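Local structure of fimbrial subunit type 1 (Actinomyces oris, 3UXF) at residues V379-K384 with T390-D395; D437-E442 with P464-A469. The protein forms the main structural subunit of the type 1 fimbriae on the surface of this Gram-positive oral bacterium. All coordinates share one frame; numbering follows the deposited sequence.

Contact 1 of 2, residues V379-K384 with T390-D395. With CA (calcium ion), chain C.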
loop_
_atom_site.group_PDB
_atom_site.type_symbol
_atom_site.label_atom_id
_atom_site.label_comp_id
_atom_site.label_asym_id
_atom_site.label_seq_id
_atom_site.Cartn_x
_atom_site.Cartn_y
_atom_site.Cartn_z
ATOM N N VAL A 379 -10.337 27.722 -15.457
ATOM C CA VAL A 379 -11.011 26.525 -14.912
ATOM C C VAL A 379 -11.034 26.586 -13.394
ATOM O O VAL A 379 -10.037 26.991 -12.766
ATOM C CB VAL A 379 -10.268 25.227 -15.316
ATOM C CG1 VAL A 379 -11.074 23.981 -14.879
ATOM C CG2 VAL A 379 -9.982 25.207 -16.847
ATOM N N TYR A 380 -12.156 26.173 -12.793
ATOM C CA TYR A 380 -12.266 26.103 -11.339
ATOM C C TYR A 380 -12.790 24.720 -10.930
ATOM O O TYR A 380 -13.436 24.037 -11.728
ATOM C CB TYR A 380 -13.295 27.134 -10.835
ATOM C CG TYR A 380 -12.904 28.580 -11.083
ATOM C CD1 TYR A 380 -13.034 29.129 -12.344
ATOM C CD2 TYR A 380 -12.451 29.394 -10.040
ATOM C CE1 TYR A 380 -12.694 30.453 -12.589
ATOM C CE2 TYR A 380 -12.080 30.728 -10.280
ATOM C CZ TYR A 380 -12.210 31.232 -11.546
ATOM O OH TYR A 380 -11.880 32.554 -11.785
ATOM N N GLU A 381 -12.549 24.356 -9.671
ATOM C CA GLU A 381 -13.415 23.358 -9.051
ATOM C C GLU A 381 -14.703 24.082 -8.689
ATOM O O GLU A 381 -14.661 25.264 -8.367
ATOM C CB GLU A 381 -12.760 22.731 -7.835
ATOM C CG GLU A 381 -11.662 21.733 -8.253
ATOM C CD GLU A 381 -10.950 21.065 -7.092
ATOM O OE1 GLU A 381 -10.766 21.673 -6.025
ATOM O OE2 GLU A 381 -10.561 19.905 -7.252
ATOM N N CYS A 382 -15.853 23.421 -8.802
ATOM C CA CYS A 382 -17.112 24.138 -8.532
ATOM C C CYS A 382 -18.187 23.179 -8.098
ATOM O O CYS A 382 -18.094 21.973 -8.292
ATOM C CB CYS A 382 -17.609 24.909 -9.756
ATOM S SG CYS A 382 -17.982 23.783 -11.145
ATOM N N THR A 383 -19.234 23.768 -7.527
ATOM C CA THR A 383 -20.413 23.025 -7.148
ATOM C C THR A 383 -21.502 23.431 -8.125
ATOM O O THR A 383 -21.794 24.634 -8.281
ATOM C CB THR A 383 -20.822 23.449 -5.753
ATOM O OG1 THR A 383 -19.801 23.056 -4.830
ATOM C CG2 THR A 383 -22.159 22.763 -5.380
ATOM N N LYS A 384 -22.064 22.458 -8.831
ATOM C CA LYS A 384 -23.161 22.706 -9.765
ATOM C C LYS A 384 -24.385 23.033 -8.935
ATOM O O LYS A 384 -24.640 22.396 -7.901
ATOM C CB LYS A 384 -23.407 21.449 -10.596
ATOM C CG LYS A 384 -24.507 21.509 -11.631
ATOM C CD LYS A 384 -24.448 20.231 -12.446
ATOM C CE LYS A 384 -25.801 19.789 -12.942
ATOM N NZ LYS A 384 -26.273 20.659 -14.034
ATOM N N THR A 390 -21.373 27.426 -8.314
ATOM C CA THR A 390 -20.611 28.217 -7.369
ATOM C C THR A 390 -19.118 27.864 -7.506
ATOM O O THR A 390 -18.702 26.724 -7.256
ATOM C CB THR A 390 -21.050 27.904 -5.945
ATOM O OG1 THR A 390 -22.441 28.221 -5.798
ATOM C CG2 THR A 390 -20.246 28.708 -4.942
ATOM N N LEU A 391 -18.304 28.840 -7.898
ATOM C CA LEU A 391 -16.872 28.604 -8.057
ATOM C C LEU A 391 -16.195 28.459 -6.710
ATOM O O LEU A 391 -16.503 29.190 -5.756
ATOM C CB LEU A 391 -16.217 29.762 -8.821
ATOM C CG LEU A 391 -16.865 30.107 -10.163
ATOM C CD1 LEU A 391 -16.090 31.258 -10.782
ATOM C CD2 LEU A 391 -16.850 28.862 -11.051
ATOM N N ARG A 392 -15.280 27.499 -6.619
ATOM C CA ARG A 392 -14.478 27.298 -5.416
ATOM C C ARG A 392 -13.125 28.020 -5.602
ATOM O O ARG A 392 -12.493 27.945 -6.647
ATOM C CB ARG A 392 -14.316 25.770 -5.200
ATOM C CG ARG A 392 -13.894 25.236 -3.823
ATOM C CD ARG A 392 -14.142 23.666 -3.695
ATOM N NE ARG A 392 -15.487 23.264 -4.152
ATOM C CZ ARG A 392 -15.762 22.177 -4.888
ATOM N NH1 ARG A 392 -14.800 21.333 -5.247
ATOM N NH2 ARG A 392 -17.016 21.941 -5.292
ATOM N N ASP A 393 -12.660 28.717 -4.575
ATOM C CA ASP A 393 -11.409 29.438 -4.643
ATOM C C ASP A 393 -10.226 28.464 -4.614
ATOM O O ASP A 393 -10.094 27.674 -3.687
ATOM C CB ASP A 393 -11.367 30.373 -3.424
ATOM C CG ASP A 393 -10.106 31.212 -3.354
ATOM O OD1 ASP A 393 -9.264 31.200 -4.279
ATOM O OD2 ASP A 393 -9.973 31.944 -2.349
ATOM N N SER A 394 -9.382 28.487 -5.635
ATOM C CA SER A 394 -8.260 27.539 -5.711
ATOM C C SER A 394 -7.171 27.808 -4.676
ATOM O O SER A 394 -6.366 26.928 -4.393
ATOM C CB SER A 394 -7.658 27.585 -7.110
ATOM O OG SER A 394 -8.718 27.423 -8.066
ATOM N N ASP A 395 -7.138 29.022 -4.131
ATOM C CA ASP A 395 -6.169 29.372 -3.085
ATOM C C ASP A 395 -6.849 30.146 -1.956
ATOM O O ASP A 395 -6.882 31.376 -1.971
ATOM C CB ASP A 395 -5.004 30.193 -3.645
ATOM C CG ASP A 395 -4.012 30.612 -2.562
ATOM O OD1 ASP A 395 -4.190 30.193 -1.393
ATOM O OD2 ASP A 395 -3.064 31.358 -2.879
HETATM CA CA CA C . -7.991 33.103 -3.187
HETATM O O HOH W 1 -11.016 25.993 -7.843
HETATM O O HOH W 2 -12.109 20.461 -3.722
#
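With CG anti to the backbone N (chi1 -162°) and a bend at chi3 of -48°, R392 folds back across the strand facing it, so that its guanidinium lies over the backbone at E381 and C382. One face of the group is set over C382 N, offset toward the rim, while NH2 donates a hydrogen bond in plane to T383 OG1 (3.0 Å) and another to the carbonyl of E442. At the other end of the group, R392 NH1 packs on E381 CB at 3.6 Å, and a water joins it to E381 OE1, too far away for a salt bridge. The strands form a beta hairpin in the prealbumin-like domain: T383 and T390 are an antiparallel hydrogen-bonded pair, C382 and L391 the non-hydrogen-bonded one, and R392 N donates to E381 O at 2.9 Å. L391 CD1 sits squarely over the Y380 ring, 3.8 Å from its centroid, a CH-pi contact. C382 also forms the disulfide to C446. Beyond R392 the chain turns into a calcium loop, where D393 binds through both carboxylate oxygens and D395 through its carbonyl, joined by T398, T400 and D402; D393 OD1 also accepts from D395 N, an Asx turn.

Contact 2 of 2, residues D437-E442 with P464-A469; sequences DQLTDE and PFRVLA
The R466 guanidinium carries L439 over one face and meets the T440 carbonyl at its edge. The arrangement ties the loop between strands 434-435 and 444-451 of the prealbumin-like domain to the chain leaving strand 463-465, which pairs with 444-451. L439 CD2 stands 3.7 Å above the guanidinium plane, offset toward the rim on the NH1 side, and L439 CB approaches NH2 at 3.7 Å; the leucine side chain thus lies over the face of the flat group. The two side chains come from opposite directions and bridge backbones whose nearest CA atoms, those of L439 and R466, are 10.5 Å apart; R466 spans much of this gap because its chain runs extended from CG to NE (chi2 176°). Its firmer polar tie is from NE to the carbonyl of D443, the last residue of the same loop, and it also makes a cation-pi contact with Y444. By comparison the bond from R466 NH2 to T440 O, 2.9 Å long, is weak, bent to 122° at the hydrogen. A water in the guanidinium plane accepts from NH2 and gives a weak bond to L439 O. Within the loop, T440 closes an ST turn, its OG1 accepting from E442 N at 2.9 Å.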
loop_
_atom_site.group_PDB
_atom_site.type_symbol
_atom_site.label_atom_id
_atom_site.label_comp_id
_atom_site.label_asym_id
_atom_site.label_seq_id
_atom_site.Cartn_x
_atom_site.Cartn_y
_atom_site.Cartn_z
ATOM N N ASP A 437 -16.999 6.396 -5.401
ATOM C CA ASP A 437 -18.058 5.569 -5.894
ATOM C C ASP A 437 -19.300 6.419 -6.136
ATOM O O ASP A 437 -19.939 6.296 -7.207
ATOM C CB ASP A 437 -18.303 4.461 -4.838
ATOM C CG ASP A 437 -19.224 3.378 -5.333
ATOM O OD1 ASP A 437 -20.403 3.683 -5.669
ATOM O OD2 ASP A 437 -18.739 2.230 -5.425
ATOM N N GLN A 438 -19.618 7.265 -5.175
ATOM C CA GLN A 438 -20.750 8.175 -5.351
ATOM C C GLN A 438 -20.260 9.587 -5.622
ATOM O O GLN A 438 -19.312 10.066 -4.985
ATOM C CB GLN A 438 -21.667 8.160 -4.125
ATOM C CG GLN A 438 -22.183 6.757 -3.771
ATOM C CD GLN A 438 -23.201 6.288 -4.785
ATOM O OE1 GLN A 438 -24.318 6.815 -4.793
ATOM N NE2 GLN A 438 -22.831 5.363 -5.636
ATOM N N LEU A 439 -20.927 10.278 -6.546
ATOM C CA LEU A 439 -20.599 11.654 -6.870
ATOM C C LEU A 439 -21.735 12.564 -6.506
ATOM O O LEU A 439 -22.909 12.182 -6.544
ATOM C CB LEU A 439 -20.415 11.782 -8.362
ATOM C CG LEU A 439 -19.049 11.538 -9.020
ATOM C CD1 LEU A 439 -17.879 11.054 -8.171
ATOM C CD2 LEU A 439 -19.082 11.057 -10.496
ATOM N N THR A 440 -21.389 13.794 -6.157
ATOM C CA THR A 440 -22.381 14.789 -5.829
ATOM C C THR A 440 -22.189 16.019 -6.699
ATOM O O THR A 440 -21.262 16.082 -7.514
ATOM C CB THR A 440 -22.245 15.246 -4.404
ATOM O OG1 THR A 440 -21.101 16.099 -4.261
ATOM C CG2 THR A 440 -22.076 14.042 -3.449
ATOM N N ASP A 441 -23.043 16.992 -6.483
ATOM C CA ASP A 441 -22.914 18.228 -7.265
ATOM C C ASP A 441 -21.632 18.974 -6.901
ATOM O O ASP A 441 -21.284 19.932 -7.597
ATOM C CB ASP A 441 -24.118 19.145 -7.046
ATOM C CG ASP A 441 -25.319 18.701 -7.804
ATOM O OD1 ASP A 441 -25.161 18.007 -8.842
ATOM O OD2 ASP A 441 -26.426 19.056 -7.339
ATOM N N GLU A 442 -20.938 18.567 -5.835
ATOM C CA GLU A 442 -19.674 19.216 -5.509
ATOM C C GLU A 442 -18.523 18.696 -6.387
ATOM O O GLU A 442 -17.451 19.314 -6.447
ATOM C CB GLU A 442 -19.318 19.059 -4.044
ATOM C CG GLU A 442 -20.286 19.821 -3.146
ATOM C CD GLU A 442 -19.889 19.770 -1.697
ATOM O OE1 GLU A 442 -19.222 18.793 -1.285
ATOM O OE2 GLU A 442 -20.254 20.717 -0.969
ATOM N N PRO A 464 -20.191 23.673 -16.057
ATOM C CA PRO A 464 -19.673 22.501 -15.335
ATOM C C PRO A 464 -19.356 21.382 -16.286
ATOM O O PRO A 464 -20.048 21.204 -17.298
ATOM C CB PRO A 464 -20.819 22.118 -14.408
ATOM C CG PRO A 464 -21.563 23.413 -14.214
ATOM C CD PRO A 464 -21.515 24.070 -15.572
ATOM N N PHE A 465 -18.341 20.610 -15.926
ATOM C CA PHE A 465 -17.982 19.385 -16.643
ATOM C C PHE A 465 -17.192 18.489 -15.729
ATOM O O PHE A 465 -16.718 18.922 -14.677
ATOM C CB PHE A 465 -17.169 19.698 -17.920
ATOM C CG PHE A 465 -15.768 20.189 -17.638
ATOM C CD1 PHE A 465 -15.551 21.532 -17.375
ATOM C CD2 PHE A 465 -14.667 19.317 -17.666
ATOM C CE1 PHE A 465 -14.281 22.036 -17.091
ATOM C CE2 PHE A 465 -13.384 19.825 -17.394
ATOM C CZ PHE A 465 -13.187 21.166 -17.113
ATOM N N ARG A 466 -17.077 17.219 -16.107
ATOM C CA ARG A 466 -16.306 16.252 -15.339
ATOM C C ARG A 466 -15.272 15.590 -16.221
ATOM O O ARG A 466 -15.503 15.372 -17.423
ATOM C CB ARG A 466 -17.219 15.184 -14.747
ATOM C CG ARG A 466 -18.006 15.684 -13.556
ATOM C CD ARG A 466 -18.963 14.593 -13.069
ATOM N NE ARG A 466 -19.570 14.980 -11.810
ATOM C CZ ARG A 466 -20.723 14.483 -11.356
ATOM N NH1 ARG A 466 -21.409 13.593 -12.078
ATOM N NH2 ARG A 466 -21.199 14.898 -10.179
ATOM N N VAL A 467 -14.132 15.265 -15.612
ATOM C CA VAL A 467 -13.156 14.371 -16.207
ATOM C C VAL A 467 -13.320 13.078 -15.454
ATOM O O VAL A 467 -13.172 13.035 -14.243
ATOM C CB VAL A 467 -11.708 14.948 -16.064
ATOM C CG1 VAL A 467 -10.670 13.908 -16.495
ATOM C CG2 VAL A 467 -11.565 16.214 -16.918
ATOM N N LEU A 468 -13.707 12.023 -16.178
ATOM C CA LEU A 468 -13.912 10.724 -15.558
ATOM C C LEU A 468 -12.731 9.794 -15.709
ATOM O O LEU A 468 -12.067 9.776 -16.743
ATOM C CB LEU A 468 -15.151 10.075 -16.168
ATOM C CG LEU A 468 -16.437 10.898 -15.972
ATOM C CD1 LEU A 468 -17.573 10.129 -16.625
ATOM C CD2 LEU A 468 -16.726 11.186 -14.489
ATOM N N ALA A 469 -12.462 9.028 -14.665
ATOM C CA ALA A 469 -11.361 8.072 -14.654
ATOM C C ALA A 469 -11.411 7.152 -15.859
ATOM O O ALA A 469 -10.365 6.786 -16.405
ATOM C CB ALA A 469 -11.418 7.236 -13.378
HETATM O O HOH W 3 -23.893 13.609 -8.821
#

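Overall arrangement
Both contacts lie in the C-terminal prealbumin-like domain, on the same side of the chain's centre, with their own centres about 13 Å apart. They come in series along the chain: the hairpin of contact 1 is complete before the loop of contact 2 begins. One antiparallel sheet serves both, since strand 376-385 pairs with 388-391 on one side and with 444-451 on the other, and 444-451 in turn pairs with 463-465. The loop 437-442 leads into 444-451 and touches the hairpin directly, D441 and E442 offering carbonyls to K384 N and R392 NH2. The loop therefore touches both the hairpin that runs on into the calcium site and, through R466, the chain just after strand 463-465.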